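Local coordinates for protein-L-isoaspartate O-methyltransferase beta-aspartate methyltransferase (Plasmodium falciparum, PDB 2PBF) that probably methylates isoaspartyl residues of damaged proteins, with S-adenosyl-L-methionine as the expected methyl donor, a first step in their repair, at residues G23-D27 against D28-N32; L35-R39 against G40-K44; K72-I75 against N76-K79; E174-E177 against I178-D181. One frame throughout, in Å; residues are numbered along the deposited sequence.

Contact 1: G23-D27 against D28-N32; sequences GIIDD and DDVYN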
loop_
_atom_site.group_PDB
_atom_site.type_symbol
_atom_site.label_atom_id
_atom_site.label_comp_id
_atom_site.label_asym_id
_atom_site.label_seq_id
_atom_site.Cartn_x
_atom_site.Cartn_y
_atom_site.Cartn_z
ATOM N N GLY A 23 1.088 16.109 -13.340
ATOM C CA GLY A 23 1.783 16.468 -12.108
ATOM C C GLY A 23 1.405 15.612 -10.907
ATOM O O GLY A 23 1.626 16.020 -9.779
ATOM N N ILE A 24 0.835 14.430 -11.173
ATOM C CA ILE A 24 0.446 13.454 -10.150
ATOM C C ILE A 24 1.698 12.690 -9.723
ATOM O O ILE A 24 1.912 12.434 -8.543
ATOM C CB ILE A 24 -0.683 12.516 -10.672
ATOM C CG1 ILE A 24 -1.984 13.309 -10.769
ATOM C CG2 ILE A 24 -0.857 11.277 -9.777
ATOM C CD1 ILE A 24 -2.906 12.861 -11.868
ATOM N N ILE A 25 2.520 12.347 -10.701
ATOM C CA ILE A 25 3.872 11.881 -10.445
ATOM C C ILE A 25 4.811 13.066 -10.643
ATOM O O ILE A 25 4.832 13.653 -11.736
ATOM C CB ILE A 25 4.244 10.703 -11.373
ATOM C CG1 ILE A 25 3.436 9.459 -10.985
ATOM C CG2 ILE A 25 5.751 10.422 -11.336
ATOM C CD1 ILE A 25 3.473 8.366 -12.008
ATOM N N ASP A 26 5.524 13.435 -9.567
ATOM C CA ASP A 26 6.586 14.462 -9.565
ATOM C C ASP A 26 7.849 13.929 -8.829
ATOM O O ASP A 26 8.450 14.616 -8.003
ATOM C CB ASP A 26 6.090 15.771 -8.919
ATOM C CG ASP A 26 5.539 15.565 -7.490
ATOM O OD1 ASP A 26 6.059 14.707 -6.741
ATOM O OD2 ASP A 26 4.577 16.271 -7.111
ATOM N N ASP A 27 8.233 12.695 -9.144
ATOM C CA ASP A 27 9.304 12.010 -8.459
ATOM C C ASP A 27 9.756 10.870 -9.367
ATOM O O ASP A 27 8.938 10.089 -9.876
ATOM C CB ASP A 27 8.802 11.499 -7.098
ATOM C CG ASP A 27 9.917 10.966 -6.202
ATOM O OD1 ASP A 27 10.142 11.535 -5.118
ATOM O OD2 ASP A 27 10.539 9.952 -6.558
ATOM N N ASP A 28 11.065 10.793 -9.582
ATOM C CA ASP A 28 11.652 9.785 -10.446
ATOM C C ASP A 28 11.538 8.394 -9.837
ATOM O O ASP A 28 11.371 7.425 -10.563
ATOM C CB ASP A 28 13.127 10.104 -10.707
ATOM C CG ASP A 28 13.333 11.275 -11.676
ATOM O OD1 ASP A 28 14.487 11.421 -12.147
ATOM O OD2 ASP A 28 12.376 12.035 -11.976
ATOM N N ASP A 29 11.649 8.314 -8.509
ATOM C CA ASP A 29 11.595 7.054 -7.770
ATOM C C ASP A 29 10.171 6.506 -7.727
ATOM O O ASP A 29 9.969 5.300 -7.732
ATOM C CB ASP A 29 12.097 7.246 -6.328
ATOM C CG ASP A 29 13.629 7.232 -6.208
ATOM O OD1 ASP A 29 14.312 6.466 -6.939
ATOM O OD2 ASP A 29 14.150 7.981 -5.349
ATOM N N VAL A 30 9.190 7.395 -7.660
ATOM C CA VAL A 30 7.785 6.999 -7.783
ATOM C C VAL A 30 7.585 6.443 -9.182
ATOM O O VAL A 30 7.048 5.357 -9.337
ATOM C CB VAL A 30 6.820 8.173 -7.504
ATOM C CG1 VAL A 30 5.366 7.812 -7.875
ATOM C CG2 VAL A 30 6.909 8.589 -6.050
ATOM N N TYR A 31 8.093 7.165 -10.183
ATOM C CA TYR A 31 7.966 6.760 -11.581
ATOM C C TYR A 31 8.629 5.425 -11.822
ATOM O O TYR A 31 7.961 4.504 -12.289
ATOM C CB TYR A 31 8.527 7.820 -12.556
ATOM C CG TYR A 31 8.476 7.383 -14.019
ATOM C CD1 TYR A 31 7.412 7.747 -14.838
ATOM C CD2 TYR A 31 9.473 6.562 -14.561
ATOM C CE1 TYR A 31 7.355 7.328 -16.174
ATOM C CE2 TYR A 31 9.429 6.141 -15.890
ATOM C CZ TYR A 31 8.363 6.523 -16.686
ATOM O OH TYR A 31 8.316 6.109 -18.001
ATOM N N ASN A 32 9.926 5.312 -11.501
ATOM C CA ASN A 32 10.681 4.075 -11.775
ATOM C C ASN A 32 10.103 2.859 -11.067
ATOM O O ASN A 32 10.077 1.770 -11.623
ATOM C CB ASN A 32 12.189 4.217 -11.477
ATOM C CG ASN A 32 12.845 5.371 -12.247
ATOM O OD1 ASN A 32 12.555 5.600 -13.428
ATOM N ND2 ASN A 32 13.739 6.091 -11.578
#
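Asp-27 and the residues up to Tyr-31 form a local helix-start contact, a side-chain cap backed by a small apolar patch, where the loop after helix 12-21 turns into helix 28-35. The evidence for the cap lies in one oxygen. Asp-27 OD2 accepts from Val-30 N at 3.1 Å with an N-H...O angle of 152°, and this amide comes from above the carboxylate plane. A second, weak bond reaches the same OD2 from Asp-29 N at 2.8 Å, bent to 127°. The group gets there because CG stands anti to the backbone N (chi1 -170°), which carries the carboxylate across the opening of the helix. Asp-27 is thus the N-cap, and its own carbonyl O begins the helical ladder by accepting from Tyr-31 N at 3.1 Å. Upstream, Gly-23, with positive phi, closes helix 12-21 in a Schellman motif, making 23-27 the short loop that joins helices 12-21 and 28-35. The two methyls of Val-30 divide the apolar work: CG2 lies 3.6 Å from Asp-27 CB, the two side chains crossing at about a right angle, while CG1 lies 4.0 Å from Ile-25 CG1. The other branch of Ile-25, CG2, touches Tyr-31 CB at 4.0 Å. The carboxylates of Asp-27 and Asp-29 come close, OD2 to OD2 4.3 Å, a like-charge approach that the positive end of the helix dipole probably eases. Ile-25 also rests on Ala-68 of helix 64-74, and the Tyr-31 ring makes a cation-pi contact with Lys-20 of helix 12-21.

Contact 2: L35-R39 against G40-K44; sequences LQVDR and GKYIK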
loop_
_atom_site.group_PDB
_atom_site.type_symbol
_atom_site.label_atom_id
_atom_site.label_comp_id
_atom_site.label_asym_id
_atom_site.label_seq_id
_atom_site.Cartn_x
_atom_site.Cartn_y
_atom_site.Cartn_z
ATOM N N LEU A 35 6.807 2.052 -12.862
ATOM C CA LEU A 35 7.207 1.524 -14.181
ATOM C C LEU A 35 7.546 0.036 -14.106
ATOM O O LEU A 35 7.248 -0.730 -15.016
ATOM C CB LEU A 35 8.393 2.331 -14.740
ATOM C CG LEU A 35 8.925 1.901 -16.126
ATOM C CD1 LEU A 35 7.848 2.083 -17.180
ATOM C CD2 LEU A 35 10.212 2.646 -16.496
ATOM N N GLN A 36 8.162 -0.368 -12.995
ATOM C CA GLN A 36 8.502 -1.765 -12.761
ATOM C C GLN A 36 7.304 -2.669 -12.449
ATOM O O GLN A 36 7.426 -3.907 -12.484
ATOM C CB GLN A 36 9.583 -1.869 -11.671
ATOM C CG GLN A 36 10.942 -1.311 -12.116
ATOM C CD GLN A 36 12.002 -1.393 -11.031
ATOM O OE1 GLN A 36 12.622 -2.423 -10.847
ATOM N NE2 GLN A 36 12.217 -0.292 -10.318
ATOM N N VAL A 37 6.147 -2.063 -12.157
ATOM C CA VAL A 37 4.947 -2.814 -11.796
ATOM C C VAL A 37 3.759 -2.476 -12.739
ATOM O O VAL A 37 3.036 -1.495 -12.531
ATOM C CB VAL A 37 4.550 -2.591 -10.277
ATOM C CG1 VAL A 37 3.480 -3.568 -9.872
ATOM C CG2 VAL A 37 5.767 -2.749 -9.355
ATOM N N ASP A 38 3.576 -3.297 -13.771
ATOM C CA ASP A 38 2.546 -3.101 -14.769
ATOM C C ASP A 38 1.146 -3.364 -14.198
ATOM O O ASP A 38 0.830 -4.494 -13.787
ATOM C CB ASP A 38 2.816 -4.018 -15.983
ATOM C CG ASP A 38 1.858 -3.766 -17.159
ATOM O OD1 ASP A 38 0.726 -3.292 -16.958
ATOM O OD2 ASP A 38 2.250 -4.072 -18.314
ATOM N N ARG A 39 0.309 -2.324 -14.216
ATOM C CA ARG A 39 -1.051 -2.359 -13.650
ATOM C C ARG A 39 -1.940 -3.442 -14.257
ATOM O O ARG A 39 -2.757 -4.048 -13.548
ATOM C CB ARG A 39 -1.711 -0.978 -13.780
ATOM C CG ARG A 39 -2.992 -0.770 -12.972
ATOM C CD ARG A 39 -3.558 0.655 -13.167
ATOM N NE ARG A 39 -4.965 0.766 -12.771
ATOM C CZ ARG A 39 -5.396 0.936 -11.511
ATOM N NH1 ARG A 39 -4.525 1.047 -10.522
ATOM N NH2 ARG A 39 -6.695 1.009 -11.243
ATOM N N GLY A 40 -1.757 -3.699 -15.556
ATOM C CA GLY A 40 -2.462 -4.775 -16.277
ATOM C C GLY A 40 -2.218 -6.192 -15.782
ATOM O O GLY A 40 -2.983 -7.117 -16.085
ATOM N N LYS A 41 -1.161 -6.374 -15.001
ATOM C CA LYS A 41 -0.908 -7.668 -14.355
ATOM C C LYS A 41 -1.670 -7.779 -13.020
ATOM O O LYS A 41 -1.679 -8.835 -12.380
ATOM C CB LYS A 41 0.604 -7.878 -14.155
ATOM C CG LYS A 41 1.412 -7.729 -15.431
ATOM C CD LYS A 41 1.589 -9.064 -16.133
ATOM C CE LYS A 41 2.813 -9.047 -17.040
ATOM N NZ LYS A 41 3.375 -10.421 -17.272
ATOM N N TYR A 42 -2.314 -6.678 -12.627
ATOM C CA TYR A 42 -2.998 -6.551 -11.331
ATOM C C TYR A 42 -4.512 -6.329 -11.421
ATOM O O TYR A 42 -5.259 -6.535 -10.444
ATOM C CB TYR A 42 -2.294 -5.497 -10.456
ATOM C CG TYR A 42 -0.959 -6.045 -10.042
ATOM C CD1 TYR A 42 -0.811 -6.748 -8.842
ATOM C CD2 TYR A 42 0.136 -5.948 -10.891
ATOM C CE1 TYR A 42 0.424 -7.310 -8.487
ATOM C CE2 TYR A 42 1.357 -6.509 -10.560
ATOM C CZ TYR A 42 1.496 -7.179 -9.361
ATOM O OH TYR A 42 2.718 -7.705 -9.049
ATOM N N ILE A 43 -4.943 -5.918 -12.600
ATOM C CA ILE A 43 -6.354 -5.811 -12.935
ATOM C C ILE A 43 -6.541 -6.042 -14.434
ATOM O O ILE A 43 -5.778 -5.525 -15.245
ATOM C CB ILE A 43 -6.978 -4.455 -12.497
ATOM C CG1 ILE A 43 -8.513 -4.511 -12.609
ATOM C CG2 ILE A 43 -6.408 -3.294 -13.282
ATOM C CD1 ILE A 43 -9.195 -5.035 -11.390
ATOM N N LYS A 44 -7.552 -6.831 -14.781
ATOM C CA LYS A 44 -7.852 -7.137 -16.186
ATOM C C LYS A 44 -8.651 -6.038 -16.919
ATOM O O LYS A 44 -8.292 -5.662 -18.034
ATOM C CB LYS A 44 -8.582 -8.486 -16.286
ATOM C CG LYS A 44 -7.741 -9.636 -16.864
ATOM C CD LYS A 44 -6.743 -10.174 -15.835
ATOM C CE LYS A 44 -6.039 -11.437 -16.328
ATOM N NZ LYS A 44 -6.220 -12.537 -15.333
#
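Arg-39 O is gripped by two successive amides. Tyr-42 N donates at 2.8 Å from well above the carbonyl plane, whereas Ile-43 N, at 3.0 Å, comes nearly along the C=O axis (163°); the pair fixes the backbone as it leaves the short 3-10 turn. One step earlier, Lys-41 N donates to Asp-38 O at 3.0 Å, a three-residue spacing that fits the 3-10 geometry. Asp-38 also binds forward through its side chain: OD1 accepts from Gly-40 N at 2.9 Å on its anti side, tilted 30° out of the carboxylate plane, which makes an Asx turn, and the same oxygen is hydrogen-bonded to Tyr-48 OH. The Tyr-42 ring comes back over this turn edge-first, CD2 lying 3.3 Å from Asp-38 O with that oxygen in the ring plane. The neighbouring ring atom CE2 touches Val-37 CG1 at 3.7 Å. With CG anti to its carbonyl carbon (chi1 -70°), Tyr-42 reaches back to these earlier residues. Its OH is hydrogen-bonded to Asp-132, while Arg-39 NH1 reaches Ser-62 O. The ring packs against Val-96 of helix 93-101, Asn-128 and Ile-129 of helix 119-132, and Ile-61 of strand 59-61.

Contact 3: K72-I75 against N76-K79; sequences KRLI and NVLK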
loop_
_atom_site.group_PDB
_atom_site.type_symbol
_atom_site.label_atom_id
_atom_site.label_comp_id
_atom_site.label_asym_id
_atom_site.label_seq_id
_atom_site.Cartn_x
_atom_site.Cartn_y
_atom_site.Cartn_z
ATOM N N LYS A 72 4.336 8.318 -3.296
ATOM C CA LYS A 72 5.095 9.568 -3.154
ATOM C C LYS A 72 5.324 9.907 -1.687
ATOM O O LYS A 72 6.439 10.191 -1.297
ATOM C CB LYS A 72 4.366 10.710 -3.856
ATOM C CG LYS A 72 4.888 12.129 -3.569
ATOM C CD LYS A 72 3.785 13.164 -3.836
ATOM C CE LYS A 72 4.318 14.628 -3.796
ATOM N NZ LYS A 72 4.764 15.066 -2.412
ATOM N N ARG A 73 4.273 9.821 -0.874
ATOM C CA ARG A 73 4.359 10.207 0.532
ATOM C C ARG A 73 5.289 9.285 1.296
ATOM O O ARG A 73 5.888 9.675 2.310
ATOM C CB ARG A 73 2.988 10.209 1.208
ATOM C CG ARG A 73 1.899 11.044 0.551
ATOM C CD ARG A 73 2.326 12.474 0.276
ATOM N NE ARG A 73 2.681 13.190 1.488
ATOM C CZ ARG A 73 2.626 14.516 1.629
ATOM N NH1 ARG A 73 2.193 15.287 0.642
ATOM N NH2 ARG A 73 2.996 15.065 2.775
ATOM N N LEU A 74 5.381 8.044 0.827
ATOM C CA LEU A 74 6.166 7.025 1.513
ATOM C C LEU A 74 7.543 6.822 0.881
ATOM O O LEU A 74 8.323 6.013 1.354
ATOM C CB LEU A 74 5.384 5.697 1.541
ATOM C CG LEU A 74 4.164 5.628 2.458
ATOM C CD1 LEU A 74 3.361 4.388 2.205
ATOM C CD2 LEU A 74 4.546 5.746 3.923
ATOM N N ILE A 75 7.841 7.563 -0.186
ATOM C CA ILE A 75 8.988 7.249 -1.026
ATOM C C ILE A 75 10.321 7.159 -0.276
ATOM O O ILE A 75 11.152 6.295 -0.579
ATOM C CB ILE A 75 9.067 8.159 -2.304
ATOM C CG1 ILE A 75 9.719 7.406 -3.469
ATOM C CG2 ILE A 75 9.776 9.494 -2.035
ATOM C CD1 ILE A 75 8.987 6.127 -3.840
ATOM N N ASN A 76 10.507 8.022 0.717
ATOM C CA ASN A 76 11.779 8.097 1.438
ATOM C C ASN A 76 11.871 7.155 2.637
ATOM O O ASN A 76 12.956 6.975 3.173
ATOM C CB ASN A 76 12.097 9.532 1.894
ATOM C CG ASN A 76 12.254 10.492 0.753
ATOM O OD1 ASN A 76 11.683 11.595 0.772
ATOM N ND2 ASN A 76 13.021 10.097 -0.262
ATOM N N VAL A 77 10.750 6.576 3.067
ATOM C CA VAL A 77 10.769 5.579 4.138
ATOM C C VAL A 77 10.718 4.163 3.557
ATOM O O VAL A 77 11.042 3.178 4.234
ATOM C CB VAL A 77 9.662 5.814 5.199
ATOM C CG1 VAL A 77 9.873 7.169 5.883
ATOM C CG2 VAL A 77 8.235 5.723 4.576
ATOM N N LEU A 78 10.333 4.065 2.282
ATOM C CA LEU A 78 10.413 2.789 1.579
ATOM C C LEU A 78 11.862 2.578 1.156
ATOM O O LEU A 78 12.201 2.687 -0.024
ATOM C CB LEU A 78 9.459 2.752 0.379
ATOM C CG LEU A 78 7.964 2.823 0.712
ATOM C CD1 LEU A 78 7.139 3.100 -0.565
ATOM C CD2 LEU A 78 7.509 1.554 1.416
ATOM N N LYS A 79 12.719 2.286 2.130
ATOM C CA LYS A 79 14.159 2.135 1.849
ATOM C C LYS A 79 14.627 0.685 1.952
ATOM O O LYS A 79 14.157 -0.062 2.798
ATOM C CB LYS A 79 14.989 3.016 2.781
ATOM C CG LYS A 79 14.811 4.533 2.551
ATOM C CD LYS A 79 15.568 5.001 1.288
ATOM C CE LYS A 79 15.061 6.317 0.719
ATOM N NZ LYS A 79 15.476 7.537 1.504
HETATM O O HOH W 1 8.723 9.233 2.865
#
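Asn-76 turns one face of its carboxamide to Ile-75, whose CG2 methyl lies over that face at similar distances from all its atoms, 3.7 Å from ND2 and 4.0 Å from OD1. The other flat group that matters is the Leu-74 peptide, whose oxygen takes two donors from different directions: Leu-78 N arrives almost in line with the C=O bond at 2.9 Å, with a C=O...N angle of 175°, and Val-77 N comes from above the carbonyl plane at 3.0 Å. This pair of bonds belongs to the exit of helix 64-74, which leads to strand 83-87, a central strand of the Rossmann-like methyltransferase sheet. The chain bends sharply here, at Leu-78, the centre of an inverse gamma turn. Apolar side chains pack beside the two bonds. Leu-74 CD2 meets Val-77 CG2 at 3.7 Å, and Leu-78 CD1 lies 3.8 Å from Leu-74 CB. With CG1 anti to the carbonyl carbon (chi1 -62°), the CG2 methyl of Val-77 falls between the backbone N and that carbon and faces Leu-74. Leu-74, Val-77 and Leu-78 all touch Ala-165 of strand 163-168, so the helix exit is pressed against the sheet. A water donates to Arg-73 O and accepts from Asn-76 N, bridging the last helical turn to the loop. Lys-101 NZ, reaching in from helix 93-101, is hydrogen-bonded to Ile-75 O and Leu-78 O. The Lys-79 chain, bent at chi2 and chi4, doubles back over the turn until its NZ donates to Asn-76 O at 3.1 Å.

Contact 4: E174-E177 against I178-D181; sequences ELPE and ILVD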
loop_
_atom_site.group_PDB
_atom_site.type_symbol
_atom_site.label_atom_id
_atom_site.label_comp_id
_atom_site.label_asym_id
_atom_site.label_seq_id
_atom_site.Cartn_x
_atom_site.Cartn_y
_atom_site.Cartn_z
ATOM N N GLU A 174 -11.756 5.962 12.713
ATOM C CA GLU A 174 -10.773 6.700 13.524
ATOM C C GLU A 174 -9.410 6.000 13.458
ATOM O O GLU A 174 -9.338 4.833 13.067
ATOM C CB GLU A 174 -11.248 6.889 14.982
ATOM C CG GLU A 174 -11.228 5.631 15.859
ATOM C CD GLU A 174 -12.452 4.746 15.678
ATOM O OE1 GLU A 174 -13.596 5.251 15.807
ATOM O OE2 GLU A 174 -12.274 3.533 15.419
ATOM N N LEU A 175 -8.352 6.724 13.843
ATOM C CA LEU A 175 -6.954 6.270 13.772
ATOM C C LEU A 175 -6.708 5.041 14.627
ATOM O O LEU A 175 -6.663 5.155 15.851
ATOM C CB LEU A 175 -6.017 7.385 14.255
ATOM C CG LEU A 175 -4.542 7.464 13.827
ATOM C CD1 LEU A 175 -3.695 7.826 15.011
ATOM C CD2 LEU A 175 -3.999 6.185 13.161
ATOM N N PRO A 176 -6.522 3.863 13.998
ATOM C CA PRO A 176 -6.423 2.687 14.850
ATOM C C PRO A 176 -5.109 2.707 15.625
ATOM O O PRO A 176 -4.052 2.936 15.052
ATOM C CB PRO A 176 -6.487 1.518 13.857
ATOM C CG PRO A 176 -6.961 2.139 12.540
ATOM C CD PRO A 176 -6.384 3.510 12.574
ATOM N N GLU A 177 -5.197 2.501 16.931
ATOM C CA GLU A 177 -4.041 2.638 17.826
ATOM C C GLU A 177 -2.952 1.578 17.579
ATOM O O GLU A 177 -1.762 1.867 17.728
ATOM C CB GLU A 177 -4.519 2.669 19.288
ATOM C CG GLU A 177 -3.513 3.190 20.312
ATOM C CD GLU A 177 -2.834 4.506 19.915
ATOM O OE1 GLU A 177 -3.428 5.301 19.142
ATOM O OE2 GLU A 177 -1.690 4.736 20.384
ATOM N N ILE A 178 -3.360 0.374 17.178
ATOM C CA ILE A 178 -2.416 -0.636 16.676
ATOM C C ILE A 178 -1.461 -0.096 15.606
ATOM O O ILE A 178 -0.246 -0.333 15.671
ATOM C CB ILE A 178 -3.111 -1.919 16.135
ATOM C CG1 ILE A 178 -2.046 -2.876 15.614
ATOM C CG2 ILE A 178 -4.150 -1.606 15.041
ATOM C CD1 ILE A 178 -2.488 -4.294 15.498
ATOM N N LEU A 179 -2.002 0.622 14.622
ATOM C CA LEU A 179 -1.158 1.164 13.568
ATOM C C LEU A 179 -0.171 2.149 14.174
ATOM O O LEU A 179 0.991 2.174 13.786
ATOM C CB LEU A 179 -1.979 1.735 12.396
ATOM C CG LEU A 179 -2.877 0.705 11.671
ATOM C CD1 LEU A 179 -3.783 1.319 10.641
ATOM C CD2 LEU A 179 -2.083 -0.407 11.035
ATOM N N VAL A 180 -0.616 2.918 15.170
ATOM C CA VAL A 180 0.295 3.793 15.930
ATOM C C VAL A 180 1.367 2.992 16.675
ATOM O O VAL A 180 2.518 3.421 16.782
ATOM C CB VAL A 180 -0.478 4.751 16.902
ATOM C CG1 VAL A 180 0.453 5.394 17.940
ATOM C CG2 VAL A 180 -1.197 5.808 16.119
ATOM N N ASP A 181 0.994 1.834 17.200
ATOM C CA ASP A 181 1.964 1.003 17.929
ATOM C C ASP A 181 2.904 0.228 17.025
ATOM O O ASP A 181 3.992 -0.151 17.436
ATOM C CB ASP A 181 1.238 0.048 18.884
ATOM C CG ASP A 181 0.550 0.786 20.024
ATOM O OD1 ASP A 181 0.875 1.977 20.253
ATOM O OD2 ASP A 181 -0.317 0.181 20.668
#
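Pro-176 holds extended backbone angles (phi/psi -70°/130°) at the N-cap position, and from Glu-177 onward the chain is helical, so that Glu-177 O receives Asp-181 N in the carbonyl plane at 2.8 Å. Bonding one residue earlier is looser: Pro-176 O accepts only weakly from Leu-179 N at 3.1 Å and weakly again from Val-180 N. Apolar side chains of the approach lie against the first turn. Pro-176 CG touches Leu-179 CD1 at 3.8 Å, the two crossing obliquely, and the proline CB lies 4.1 Å from Ile-178 CG2. Leu-175 reaches farther, its CD1 meeting Val-180 CG2 with the two side chains roughly perpendicular; the 3.4 Å separation is tighter than normal carbon contact, and its exact value is doubtful. This turn opens helix 177-182, the connection of a beta-alpha-beta crossover between the adjacent parallel strands 163-168 and 187-195 of the Rossmann-like sheet. Leu-179 is its inward anchor, packing on Ile-166 and Val-168 of the first strand and Leu-189 and Ile-191 of the second. On the outer side, the bend of the Glu-177 chain at chi2 (48°) folds the carboxylate back over Val-180, where OE2 lies 3.3 Å from CG1. Lattice contacts touch Glu-177 and Asp-181, and may influence this conformation. OE2 of Glu-177 also approaches Asp-181 OD1 to 3.8 Å, a pairing of like charges; the other carboxylate oxygen of Asp-181, OD2, makes a salt bridge to Lys-157 of helix 154-160.

Contacts 1 and 3 are in direct touch, with centres 12 Å apart: Val-30 CG2 lies 3.6 Å from Lys-72 CA, and Asp-29 CB lies 3.7 Å from Ile-75 CG1, so the start of helix 28-35 packs on the exit of helix 64-74. Contact 2 takes up the chain at the far end of helix 28-35, its centre 16 Å from that of contact 1. Contact 4 lies across the chain's centre from contacts 1 and 2, at 29 and 30 Å between centres. Bound S-adenosyl-L-homocysteine lies about 6 Å from the side chain of Arg-39, about 8 Å from that of Pro-176, about 10 Å from that of Leu-74 and about 14 Å from that of Val-30.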